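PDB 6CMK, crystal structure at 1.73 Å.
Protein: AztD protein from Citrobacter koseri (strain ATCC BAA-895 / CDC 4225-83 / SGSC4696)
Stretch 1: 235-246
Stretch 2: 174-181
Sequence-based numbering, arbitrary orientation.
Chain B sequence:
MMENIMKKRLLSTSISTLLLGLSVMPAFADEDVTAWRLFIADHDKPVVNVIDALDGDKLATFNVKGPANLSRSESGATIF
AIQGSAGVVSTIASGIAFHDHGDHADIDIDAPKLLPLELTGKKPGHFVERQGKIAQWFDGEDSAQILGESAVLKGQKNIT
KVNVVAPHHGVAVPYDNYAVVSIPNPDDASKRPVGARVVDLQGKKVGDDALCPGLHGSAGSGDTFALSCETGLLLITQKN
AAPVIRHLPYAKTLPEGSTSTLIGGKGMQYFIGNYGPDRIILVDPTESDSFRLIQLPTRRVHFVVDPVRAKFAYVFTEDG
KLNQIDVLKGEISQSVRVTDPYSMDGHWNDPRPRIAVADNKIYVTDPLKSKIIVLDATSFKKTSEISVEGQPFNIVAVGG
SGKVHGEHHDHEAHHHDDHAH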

ATOM      1  N   LEU B 235      -1.650  11.351 -20.168  1.00 15.17           N
ATOM      2  CA  LEU B 235      -1.933  10.867 -18.827  1.00 17.42           C
ATOM      3  C   LEU B 235      -2.941   9.741 -18.952  1.00 14.68           C
ATOM      4  O   LEU B 235      -3.971   9.910 -19.607  1.00 18.88           O
ATOM      5  CB  LEU B 235      -2.479  11.984 -17.937  1.00 17.24           C
ATOM      6  CG  LEU B 235      -1.502  13.138 -17.697  1.00 17.37           C
ATOM      7  CD1 LEU B 235      -2.131  14.231 -16.866  1.00 21.48           C
ATOM      8  CD2 LEU B 235      -0.228  12.640 -17.030  1.00 15.44           C
ATOM      9  N   ILE B 236      -2.630   8.597 -18.349  1.00 14.32           N
ATOM     10  CA  ILE B 236      -3.402   7.367 -18.527  1.00 14.89           C
ATOM     11  C   ILE B 236      -3.937   6.912 -17.178  1.00 16.46           C
ATOM     12  O   ILE B 236      -3.198   6.866 -16.192  1.00 14.99           O
ATOM     13  CB  ILE B 236      -2.548   6.243 -19.153  1.00 14.68           C
ATOM     14  CG1 ILE B 236      -1.765   6.750 -20.379  1.00 17.44           C
ATOM     15  CG2 ILE B 236      -3.425   5.052 -19.547  1.00 15.94           C
ATOM     16  CD1 ILE B 236      -0.651   5.816 -20.787  1.00 20.29           C
ATOM     17  N   THR B 237      -5.217   6.536 -17.150  1.00 14.74           N
ATOM     18  CA  THR B 237      -5.838   5.904 -15.990  1.00 11.89           C
ATOM     19  C   THR B 237      -6.713   4.763 -16.480  1.00 14.03           C
ATOM     20  O   THR B 237      -7.160   4.760 -17.629  1.00 15.89           O
ATOM     21  CB  THR B 237      -6.720   6.867 -15.196  1.00 16.55           C
ATOM     22  OG1 THR B 237      -7.697   7.429 -16.072  1.00 21.50           O
ATOM     23  CG2 THR B 237      -5.904   7.987 -14.571  1.00 16.65           C
ATOM     24  N   GLN B 238      -6.970   3.796 -15.595  1.00 14.39           N
ATOM     25  CA  GLN B 238      -7.923   2.735 -15.896  1.00 14.15           C
ATOM     26  C   GLN B 238      -8.779   2.481 -14.673  1.00 18.72           C
ATOM     27  O   GLN B 238      -8.258   2.321 -13.566  1.00 18.84           O
ATOM     28  CB  GLN B 238      -7.244   1.424 -16.301  1.00 16.53           C
ATOM     29  CG  GLN B 238      -8.269   0.348 -16.693  1.00 15.38           C
ATOM     30  CD  GLN B 238      -7.643  -0.978 -17.053  1.00 15.04           C
ATOM     31  OE1 GLN B 238      -6.658  -1.401 -16.456  1.00 15.20           O
ATOM     32  NE2 GLN B 238      -8.224  -1.648 -18.038  1.00 16.71           N
ATOM     33  N   LYS B 239     -10.086   2.417 -14.885  1.00 19.04           N
ATOM     34  CA  LYS B 239     -10.976   1.954 -13.831  1.00 23.89           C
ATOM     35  C   LYS B 239     -11.534   0.597 -14.240  1.00 24.61           C
ATOM     36  O   LYS B 239     -10.779  -0.379 -14.286  1.00 28.50           O
ATOM     37  CB  LYS B 239     -12.024   3.025 -13.549  1.00 25.77           C
ATOM     38  CG  LYS B 239     -11.347   4.228 -12.885  1.00 22.62           C
ATOM     39  CD  LYS B 239     -12.313   5.319 -12.492  1.00 32.49           C
ATOM     40  CE  LYS B 239     -11.586   6.645 -12.309  1.00 31.09           C
ATOM     41  NZ  LYS B 239     -10.591   6.613 -11.197  1.00 34.54           N
ATOM     42  N   ASN B 240     -12.818   0.495 -14.560  1.00 22.16           N
ATOM     43  CA  ASN B 240     -13.400  -0.809 -14.852  1.00 25.16           C
ATOM     44  C   ASN B 240     -13.782  -0.937 -16.321  1.00 29.17           C
ATOM     45  O   ASN B 240     -14.721  -1.652 -16.672  1.00 34.69           O
ATOM     46  CB  ASN B 240     -14.581  -1.065 -13.924  1.00 30.45           C
ATOM     47  CG  ASN B 240     -14.120  -1.406 -12.516  1.00 26.48           C
ATOM     48  OD1 ASN B 240     -13.276  -2.286 -12.334  1.00 28.44           O
ATOM     49  ND2 ASN B 240     -14.628  -0.688 -11.531  1.00 27.34           N
ATOM     50  N   ALA B 241     -13.023  -0.268 -17.180  1.00 21.01           N
ATOM     51  CA  ALA B 241     -13.218  -0.301 -18.618  1.00 19.56           C
ATOM     52  C   ALA B 241     -11.838  -0.232 -19.264  1.00 21.18           C
ATOM     53  O   ALA B 241     -10.809  -0.503 -18.634  1.00 20.79           O
ATOM     54  CB  ALA B 241     -14.143   0.841 -19.063  1.00 31.77           C
ATOM     55  N   ALA B 242     -11.796   0.129 -20.539  1.00 19.23           N
ATOM     56  CA  ALA B 242     -10.517   0.314 -21.183  1.00 22.22           C
ATOM     57  C   ALA B 242      -9.808   1.511 -20.559  1.00 17.19           C
ATOM     58  O   ALA B 242     -10.456   2.416 -20.024  1.00 20.83           O
ATOM     59  CB  ALA B 242     -10.692   0.529 -22.680  1.00 20.60           C
ATOM     60  N   PRO B 243      -8.478   1.531 -20.585  1.00 17.86           N
ATOM     61  CA  PRO B 243      -7.761   2.720 -20.112  1.00 16.13           C
ATOM     62  C   PRO B 243      -8.184   3.949 -20.898  1.00 19.70           C
ATOM     63  O   PRO B 243      -8.634   3.856 -22.048  1.00 19.99           O
ATOM     64  CB  PRO B 243      -6.282   2.383 -20.339  1.00 19.90           C
ATOM     65  CG  PRO B 243      -6.217   1.080 -20.992  1.00 20.64           C
ATOM     66  CD  PRO B 243      -7.583   0.463 -21.056  1.00 18.41           C
ATOM     67  N   VAL B 244      -8.058   5.107 -20.249  1.00 18.04           N
ATOM     68  CA  VAL B 244      -8.410   6.396 -20.830  1.00 19.48           C
ATOM     69  C   VAL B 244      -7.155   7.258 -20.900  1.00 17.02           C
ATOM     70  O   VAL B 244      -6.469   7.453 -19.889  1.00 18.22           O
ATOM     71  CB  VAL B 244      -9.510   7.102 -20.017  1.00 27.67           C
ATOM     72  CG1 VAL B 244      -9.813   8.477 -20.608  1.00 30.86           C
ATOM     73  CG2 VAL B 244     -10.768   6.244 -19.977  1.00 33.96           C
ATOM     74  N   ILE B 245      -6.881   7.795 -22.088  1.00 18.17           N
ATOM     75  CA  ILE B 245      -5.729   8.658 -22.335  1.00 16.80           C
ATOM     76  C   ILE B 245      -6.224  10.091 -22.475  1.00 19.60           C
ATOM     77  O   ILE B 245      -7.121  10.369 -23.280  1.00 21.15           O
ATOM     78  CB  ILE B 245      -4.968   8.239 -23.609  1.00 20.48           C
ATOM     79  CG1 ILE B 245      -4.508   6.781 -23.543  1.00 21.00           C
ATOM     80  CG2 ILE B 245      -3.774   9.167 -23.849  1.00 19.91           C
ATOM     81  CD1 ILE B 245      -3.992   6.259 -24.881  1.00 23.57           C
ATOM     82  N   ARG B 246      -5.623  11.006 -21.725  1.00 18.35           N
ATOM     83  CA  ARG B 246      -5.860  12.421 -21.944  1.00 22.17           C
ATOM     84  C   ARG B 246      -4.525  13.121 -22.160  1.00 17.92           C
ATOM     85  O   ARG B 246      -3.474  12.646 -21.730  1.00 22.15           O
ATOM     86  CB  ARG B 246      -6.629  13.057 -20.779  1.00 29.28           C
ATOM     87  CG  ARG B 246      -5.883  13.165 -19.460  1.00 32.46           C
ATOM     88  CD  ARG B 246      -6.688  14.016 -18.483  1.00 51.74           C
ATOM     89  NE  ARG B 246      -6.021  14.220 -17.197  1.00 58.11           N
ATOM     90  CZ  ARG B 246      -5.551  15.385 -16.749  1.00 58.75           C
ATOM     91  NH1 ARG B 246      -5.658  16.495 -17.471  1.00 43.70           N
ATOM     92  NH2 ARG B 246      -4.970  15.442 -15.558  1.00 58.88           N
TER
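Stretch 2, residues 174-181: PYDNYAVV

Stretch 1 is a β-hairpin. Its two arms are tied together by backbone hydrogen bonds, Leu235 N to Arg246 O at 2.7 Å, Arg246 N to Leu235 O at 2.9 Å, Val244 N to Thr237 O at 2.8 Å and Thr237 N to Val244 O at 3.1 Å, and the chain turns through Lys239, Asn240 and Ala241 between them. Stretch 2 enters through Pro174, makes a tight turn at Asp176 and Asn177, and leaves as a strand through Ala179, Val180 and Val181. From Tyr178 to Val181 it runs in roughly the same sense as the Val244 to Arg246 arm and roughly opposite to the Leu235 to Thr237 arm. The turn is closed by Tyr175 N bonding to Tyr178 O at 2.9 Å, and Asn177, with a phi of 70° and a psi of 9°, takes the left-handed conformation that asparagine tolerates better than most residues. No backbone-to-backbone hydrogen bond joins the two stretches; side chains make most of the contact, in part against the other stretch's backbone, and the nearest CA atoms, those of Ala242 and Tyr178, are 6.7 Å apart.

Side chains alternate in the direction they point: Ile236 and Gln238 toward stretch 2, Leu235 and Thr237 away; Tyr178 and Val180 toward the hairpin, Ala179 away.

At the centre Pro243 forms a low, rigid bump. Its CB lies over one face of the Tyr175 ring, 4.2 Å from the centroid and 12° off the normal, an arrangement in which polarized proline C-H groups meet the π cloud. On another side of the same pyrrolidine, Pro243 CD approaches Tyr178 CB at 3.6 Å, so the proline fills the hollow between the two tyrosines. Its neighbour Ala242 serves the second ring: Ala242 CB stands 3.9 Å from the Tyr178 centroid, 16° off the normal. The small methyl lets the backbone come close as well, with Ala242 CA 3.6 Å from Tyr178 CE2.

The hydrocarbon packing continues along the strand of stretch 2. Val180 CG1 touches Ile236 CD1 at 3.8 Å and Ile245 CD1 at 4.2 Å, so this short branched side chain meets the tips of two longer ones, one from each arm of the hairpin. Ile236 also packs tightly against Tyr175, its CG2 lying 3.4 Å from Tyr175 CZ and 3.0 Å from Tyr175 OH. That hydroxyl is not left without a polar partner: a water lies 2.7 Å from Tyr175 OH and donates to Ile236 O at 3.0 Å.

Gln238 supplies the polar clasp. Extended through chi1 and chi2, both t, it carries its amide to the turn of stretch 2, where Asp176 N donates to Gln238 OE1 at 2.8 Å and Gln238 NE2 donates to Asp176 O at 3.0 Å. A primary amide suits this place because it offers an acceptor and a donor together, matching the N and O of a single residue. Gln238 NE2 also donates to Ala241 O at 2.9 Å, bracing the hairpin's own turn. Together the contacts bury 476 Å², counting both sides.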

ATOM      1  N   PRO B 174       1.237  -1.672 -19.148  1.00 13.91           N
ATOM      2  CA  PRO B 174       0.276  -2.769 -19.002  1.00 15.25           C
ATOM      3  C   PRO B 174      -0.938  -2.397 -18.162  1.00 12.62           C
ATOM      4  O   PRO B 174      -0.804  -1.798 -17.085  1.00 14.57           O
ATOM      5  CB  PRO B 174       1.117  -3.859 -18.337  1.00 14.27           C
ATOM      6  CG  PRO B 174       2.059  -3.096 -17.451  1.00 14.06           C
ATOM      7  CD  PRO B 174       2.344  -1.785 -18.173  1.00 13.60           C
ATOM      8  N   TYR B 175      -2.118  -2.736 -18.664  1.00 14.63           N
ATOM      9  CA  TYR B 175      -3.403  -2.502 -18.006  1.00 13.52           C
ATOM     10  C   TYR B 175      -4.170  -3.819 -17.894  1.00 14.74           C
ATOM     11  O   TYR B 175      -3.705  -4.870 -18.330  1.00 15.06           O
ATOM     12  CB  TYR B 175      -4.192  -1.420 -18.759  1.00 15.01           C
ATOM     13  CG  TYR B 175      -3.578  -0.077 -18.482  1.00 12.42           C
ATOM     14  CD1 TYR B 175      -3.836   0.572 -17.292  1.00 12.61           C
ATOM     15  CD2 TYR B 175      -2.654   0.485 -19.347  1.00 14.15           C
ATOM     16  CE1 TYR B 175      -3.251   1.761 -16.986  1.00 17.29           C
ATOM     17  CE2 TYR B 175      -2.056   1.681 -19.046  1.00 13.77           C
ATOM     18  CZ  TYR B 175      -2.355   2.319 -17.855  1.00 14.23           C
ATOM     19  OH  TYR B 175      -1.753   3.509 -17.517  1.00 14.83           O
ATOM     20  N   ASP B 176      -5.335  -3.772 -17.251  1.00 16.79           N
ATOM     21  CA  ASP B 176      -6.174  -4.960 -17.128  1.00 15.93           C
ATOM     22  C   ASP B 176      -6.847  -5.212 -18.464  1.00 13.03           C
ATOM     23  O   ASP B 176      -7.694  -4.422 -18.891  1.00 16.27           O
ATOM     24  CB  ASP B 176      -7.218  -4.780 -16.038  1.00 13.13           C
ATOM     25  CG  ASP B 176      -6.607  -4.566 -14.682  1.00 15.69           C
ATOM     26  OD1 ASP B 176      -5.546  -5.169 -14.406  1.00 16.15           O
ATOM     27  OD2 ASP B 176      -7.203  -3.795 -13.891  1.00 18.68           O
ATOM     28  N   ASN B 177      -6.455  -6.295 -19.125  1.00 14.65           N
ATOM     29  CA  ASN B 177      -7.032  -6.742 -20.392  1.00 18.90           C
ATOM     30  C   ASN B 177      -6.685  -5.822 -21.556  1.00 17.73           C
ATOM     31  O   ASN B 177      -7.234  -6.008 -22.661  1.00 17.17           O
ATOM     32  CB  ASN B 177      -8.552  -6.881 -20.272  1.00 19.91           C
ATOM     33  CG  ASN B 177      -8.957  -7.792 -19.127  1.00 20.61           C
ATOM     34  OD1 ASN B 177      -8.475  -8.912 -19.026  1.00 32.02           O
ATOM     35  ND2 ASN B 177      -9.812  -7.295 -18.240  1.00 27.92           N
ATOM     36  N   TYR B 178      -5.776  -4.865 -21.350  1.00 17.21           N
ATOM     37  CA  TYR B 178      -5.373  -3.883 -22.351  1.00 15.40           C
ATOM     38  C   TYR B 178      -3.917  -3.498 -22.121  1.00 18.81           C
ATOM     39  O   TYR B 178      -3.334  -3.790 -21.075  1.00 18.47           O
ATOM     40  CB  TYR B 178      -6.234  -2.613 -22.291  1.00 16.45           C
ATOM     41  CG  TYR B 178      -7.703  -2.819 -22.564  1.00 14.88           C
ATOM     42  CD1 TYR B 178      -8.190  -2.821 -23.863  1.00 17.42           C
ATOM     43  CD2 TYR B 178      -8.602  -3.012 -21.529  1.00 15.49           C
ATOM     44  CE1 TYR B 178      -9.537  -3.010 -24.118  1.00 21.98           C
ATOM     45  CE2 TYR B 178      -9.941  -3.201 -21.774  1.00 18.83           C
ATOM     46  CZ  TYR B 178     -10.401  -3.197 -23.071  1.00 25.75           C
ATOM     47  OH  TYR B 178     -11.734  -3.385 -23.322  1.00 26.32           O
ATOM     48  N   ALA B 179      -3.340  -2.822 -23.112  1.00 16.99           N
ATOM     49  CA  ALA B 179      -2.070  -2.133 -22.955  1.00 14.56           C
ATOM     50  C   ALA B 179      -2.151  -0.818 -23.709  1.00 21.06           C
ATOM     51  O   ALA B 179      -2.983  -0.642 -24.598  1.00 19.70           O
ATOM     52  CB  ALA B 179      -0.882  -2.955 -23.469  1.00 18.51           C
ATOM     53  N   VAL B 180      -1.298   0.124 -23.322  1.00 16.80           N
ATOM     54  CA  VAL B 180      -1.065   1.335 -24.098  1.00 15.17           C
ATOM     55  C   VAL B 180       0.314   1.207 -24.716  1.00 18.33           C
ATOM     56  O   VAL B 180       1.296   0.964 -24.005  1.00 17.17           O
ATOM     57  CB  VAL B 180      -1.167   2.602 -23.235  1.00 17.80           C
ATOM     58  CG1 VAL B 180      -0.697   3.828 -24.030  1.00 16.70           C
ATOM     59  CG2 VAL B 180      -2.598   2.786 -22.748  1.00 19.36           C
ATOM     60  N   VAL B 181       0.391   1.368 -26.032  1.00 19.59           N
ATOM     61  CA  VAL B 181       1.654   1.219 -26.739  1.00 23.41           C
ATOM     62  C   VAL B 181       1.888   2.451 -27.592  1.00 17.12           C
ATOM     63  O   VAL B 181       0.951   3.092 -28.078  1.00 19.71           O
ATOM     64  CB  VAL B 181       1.703  -0.050 -27.626  1.00 22.32           C
ATOM     65  CG1 VAL B 181       1.511  -1.295 -26.790  1.00 20.44           C
ATOM     66  CG2 VAL B 181       0.662   0.015 -28.728  1.00 19.17           C
TER
HETATM   67  O   HOH W   1      -2.313   4.241 -14.947  1.00 13.74           O
HETATM   68  O   HOH W   2      -9.676  -2.951 -14.582  1.00 37.03           O